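Local coordinates for putative 2OG-Fe(II) oxygenase family protein (Caulobacter crescentus CB15, PDB 3OOX) that probably acts as an iron(II)- and 2-oxoglutarate-dependent oxygenase, perhaps of the ethylene-forming type that decarboxylates 2-oxoglutarate and oxidises L-arginine, at residues H109-M115 / Q165-S169. Residues are numbered along the deposited sequence; the frame is centred on the assembly and turned at random.
Sequences HRFRAHM and QDGNS
Across the contact, the nearest CA atoms are F111 with D166 and M115 with N168, 8.6 and 7.4 Å apart, and no backbone hydrogen bond joins the two segments, so side chains and water bridge the gap. The direct polar link is H109 NE2 to D166 OD2, 2.8 Å long with an N-H...O angle of 159°. The bond lies close to the imidazole plane but reaches the carboxylate from above its plane, the two planes being 77° apart. At the other ring nitrogen, ND1 accepts the backbone N-H of F111 at 3.0 Å, also in plane. Bonds at both nitrogens hold the ring's rotation and are consistent with the neutral tautomer protonated at NE2. A water donates to D166 OD2 and accepts from R110 NH1 and Q165 NE2; a second joins R110 NH2 to Q165 O, and R110 also forms a salt bridge with D274. F111 turns a ring edge to the D166 carbonyl, CE2 lying 3.5 Å from O, while H109 CE1 sits over one face near the rim. Farther along, the M115 (selenomethionine) and N168 side chains pass each other in opposite directions, M115 CG 3.5 Å from N168 OD1; the bend at chi3 (55°) brings CE back to within 3.6 Å of that oxygen. A third water links H114 O to N168 ND2. This His–carboxylate hydrogen bond, flanked by F111 and M115, joins two peripheral loops, one leading into strand 170-176 of the larger sheet in the double-stranded beta-helix (jelly-roll) fold of 2OG-Fe(II) oxygenases.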
ATOM      1  N   HIS A 109      20.536 -13.050   6.871  1.00 18.96           N
ATOM      2  CA  HIS A 109      20.150 -12.467   5.579  1.00 18.07           C
ATOM      3  C   HIS A 109      20.977 -11.202   5.268  1.00 18.42           C
ATOM      4  O   HIS A 109      21.195 -10.371   6.176  1.00 21.03           O
ATOM      5  CB  HIS A 109      18.670 -12.134   5.577  1.00 19.69           C
ATOM      6  CG  HIS A 109      18.101 -11.964   4.223  1.00 17.82           C
ATOM      7  ND1 HIS A 109      18.367 -10.867   3.434  1.00 18.06           N
ATOM      8  CD2 HIS A 109      17.283 -12.771   3.499  1.00 18.62           C
ATOM      9  CE1 HIS A 109      17.746 -11.009   2.278  1.00 20.48           C
ATOM     10  NE2 HIS A 109      17.084 -12.166   2.288  1.00 17.54           N
ATOM     11  N   ARG A 110      21.364 -11.048   4.010  1.00 20.40           N
ATOM     12  CA  ARG A 110      22.197  -9.944   3.538  1.00 22.64           C
ATOM     13  C   ARG A 110      21.520  -8.579   3.700  1.00 21.63           C
ATOM     14  O   ARG A 110      22.210  -7.564   3.722  1.00 25.15           O
ATOM     15  CB  ARG A 110      22.589 -10.123   2.078  1.00 24.30           C
ATOM     16  CG  ARG A 110      21.455  -9.995   1.089  1.00 23.48           C
ATOM     17  CD  ARG A 110      21.789 -10.593  -0.295  1.00 23.22           C
ATOM     18  NE  ARG A 110      20.787 -10.313  -1.286  1.00 21.78           N
ATOM     19  CZ  ARG A 110      19.638 -10.950  -1.440  1.00 21.22           C
ATOM     20  NH1 ARG A 110      19.362 -11.990  -0.654  1.00 22.97           N
ATOM     21  NH2 ARG A 110      18.763 -10.590  -2.405  1.00 23.14           N
ATOM     22  N   PHE A 111      20.182  -8.548   3.778  1.00 18.93           N
ATOM     23  CA  PHE A 111      19.458  -7.277   3.925  1.00 18.58           C
ATOM     24  C   PHE A 111      19.350  -6.797   5.368  1.00 17.90           C
ATOM     25  O   PHE A 111      18.886  -5.672   5.609  1.00 18.21           O
ATOM     26  CB  PHE A 111      18.034  -7.327   3.328  1.00 17.04           C
ATOM     27  CG  PHE A 111      17.954  -7.522   1.839  1.00 18.50           C
ATOM     28  CD1 PHE A 111      19.040  -7.325   0.973  1.00 19.10           C
ATOM     29  CD2 PHE A 111      16.728  -7.863   1.303  1.00 18.08           C
ATOM     30  CE1 PHE A 111      18.859  -7.496  -0.383  1.00 19.03           C
ATOM     31  CE2 PHE A 111      16.543  -8.036  -0.014  1.00 17.85           C
ATOM     32  CZ  PHE A 111      17.599  -7.851  -0.883  1.00 17.29           C
ATOM     33  N   ARG A 112      19.778  -7.601   6.347  1.00 20.33           N
ATOM     34  CA  ARG A 112      19.623  -7.208   7.724  1.00 20.59           C
ATOM     35  C   ARG A 112      20.370  -5.903   8.063  1.00 19.65           C
ATOM     36  O   ARG A 112      19.939  -5.174   8.961  1.00 23.06           O
ATOM     37  CB  ARG A 112      20.055  -8.327   8.660  1.00 20.07           C
ATOM     38  CG  ARG A 112      19.055  -9.457   8.705  1.00 24.46           C
ATOM     39  CD  ARG A 112      19.503 -10.631   9.594  1.00 24.53           C
ATOM     40  NE  ARG A 112      18.285 -11.293   9.985  1.00 23.98           N
ATOM     41  CZ  ARG A 112      17.511 -10.890  10.993  1.00 24.87           C
ATOM     42  NH1 ARG A 112      17.916  -9.917  11.808  1.00 27.54           N
ATOM     43  NH2 ARG A 112      16.354 -11.489  11.210  1.00 25.57           N
ATOM     44  N   ALA A 113      21.464  -5.612   7.373  1.00 20.28           N
ATOM     45  CA  ALA A 113      22.208  -4.381   7.652  1.00 22.49           C
ATOM     46  C   ALA A 113      21.412  -3.107   7.378  1.00 21.79           C
ATOM     47  O   ALA A 113      21.722  -2.055   7.954  1.00 23.09           O
ATOM     48  CB  ALA A 113      23.510  -4.368   6.875  1.00 24.94           C
ATOM     49  N   HIS A 114      20.373  -3.168   6.533  1.00 19.95           N
ATOM     50  CA  HIS A 114      19.573  -1.972   6.259  1.00 19.38           C
ATOM     51  C   HIS A 114      18.068  -2.154   6.489  1.00 19.18           C
ATOM     52  O   HIS A 114      17.317  -1.176   6.417  1.00 21.17           O
ATOM     53  CB  HIS A 114      19.806  -1.436   4.856  1.00 20.53           C
ATOM     54  CG  HIS A 114      19.145  -2.259   3.783  1.00 17.88           C
ATOM     55  ND1 HIS A 114      19.713  -3.430   3.309  1.00 20.83           N
ATOM     56  CD2 HIS A 114      18.001  -2.083   3.082  1.00 18.05           C
ATOM     57  CE1 HIS A 114      18.930  -3.942   2.377  1.00 23.67           C
ATOM     58  NE2 HIS A 114      17.885  -3.156   2.224  1.00 20.22           N
HETATM   59  N   MSE A 115      17.622  -3.374   6.806  1.00 18.81           N
HETATM   60  CA  MSE A 115      16.216  -3.656   7.119  1.00 18.59           C
HETATM   61  C   MSE A 115      16.092  -4.123   8.546  1.00 20.51           C
HETATM   62  O   MSE A 115      16.560  -5.216   8.918  1.00 19.86           O
HETATM   63  CB  MSE A 115      15.662  -4.728   6.165  1.00 18.86           C
HETATM   64  CG  MSE A 115      15.355  -4.166   4.833  1.00 16.22           C
HETATM   65 SE   MSE A 115      14.906  -5.431   3.455  0.75 14.27          SE
HETATM   66  CE  MSE A 115      13.472  -6.332   4.316  1.00 16.73           C
ATOM     67  N   GLN A 165      11.131 -10.719  -4.449  1.00 17.57           N
ATOM     68  CA  GLN A 165      11.559 -11.658  -3.428  1.00 16.07           C
ATOM     69  C   GLN A 165      12.306 -10.926  -2.302  1.00 16.51           C
ATOM     70  O   GLN A 165      13.232 -10.143  -2.566  1.00 17.92           O
ATOM     71  CB  GLN A 165      12.479 -12.704  -4.055  1.00 17.47           C
ATOM     72  CG  GLN A 165      12.999 -13.769  -3.100  1.00 18.56           C
ATOM     73  CD  GLN A 165      13.739 -14.901  -3.787  1.00 19.47           C
ATOM     74  OE1 GLN A 165      13.177 -15.618  -4.581  1.00 20.88           O
ATOM     75  NE2 GLN A 165      14.997 -15.051  -3.480  1.00 23.18           N
ATOM     76  N   ASP A 166      11.924 -11.222  -1.066  1.00 17.98           N
ATOM     77  CA  ASP A 166      12.471 -10.537   0.099  1.00 18.32           C
ATOM     78  C   ASP A 166      12.364  -9.014  -0.002  1.00 16.73           C
ATOM     79  O   ASP A 166      13.145  -8.302   0.635  1.00 17.16           O
ATOM     80  CB  ASP A 166      13.919 -10.980   0.407  1.00 16.78           C
ATOM     81  CG  ASP A 166      14.014 -12.462   0.814  1.00 18.58           C
ATOM     82  OD1 ASP A 166      12.999 -12.971   1.271  1.00 22.51           O
ATOM     83  OD2 ASP A 166      15.082 -13.064   0.625  1.00 22.38           O
ATOM     84  N   GLY A 167      11.331  -8.551  -0.694  1.00 16.59           N
ATOM     85  CA  GLY A 167      11.114  -7.118  -0.857  1.00 17.00           C
ATOM     86  C   GLY A 167      10.890  -6.411   0.472  1.00 16.19           C
ATOM     87  O   GLY A 167      10.364  -7.002   1.406  1.00 16.20           O
ATOM     88  N   ASN A 168      11.242  -5.128   0.512  1.00 15.85           N
ATOM     89  CA  ASN A 168      11.235  -4.316   1.736  1.00 16.53           C
ATOM     90  C   ASN A 168       9.825  -3.792   1.988  1.00 16.39           C
ATOM     91  O   ASN A 168       9.608  -2.592   2.169  1.00 17.52           O
ATOM     92  CB  ASN A 168      12.220  -3.172   1.600  1.00 18.08           C
ATOM     93  CG  ASN A 168      12.643  -2.585   2.927  1.00 16.08           C
ATOM     94  OD1 ASN A 168      12.181  -2.966   4.016  1.00 17.15           O
ATOM     95  ND2 ASN A 168      13.566  -1.613   2.829  1.00 18.39           N
ATOM     96  N   SER A 169       8.871  -4.710   1.984  1.00 15.86           N
ATOM     97  CA  SER A 169       7.458  -4.389   2.065  1.00 14.20           C
ATOM     98  C   SER A 169       7.012  -4.136   3.484  1.00 14.88           C
ATOM     99  O   SER A 169       7.572  -4.685   4.446  1.00 15.92           O
ATOM    100  CB  SER A 169       6.618  -5.495   1.400  1.00 15.79           C
ATOM    101  OG  SER A 169       7.016  -5.639   0.035  1.00 17.37           O
TER
HETATM  102  O   HOH W   1      15.760 -11.063  -3.176  1.00 24.88           O
HETATM  103  O   HOH W   2      16.565 -13.221  -1.499  1.00 29.46           O
HETATM  104  O   HOH W   3      15.231  -0.211   4.888  1.00 22.10           O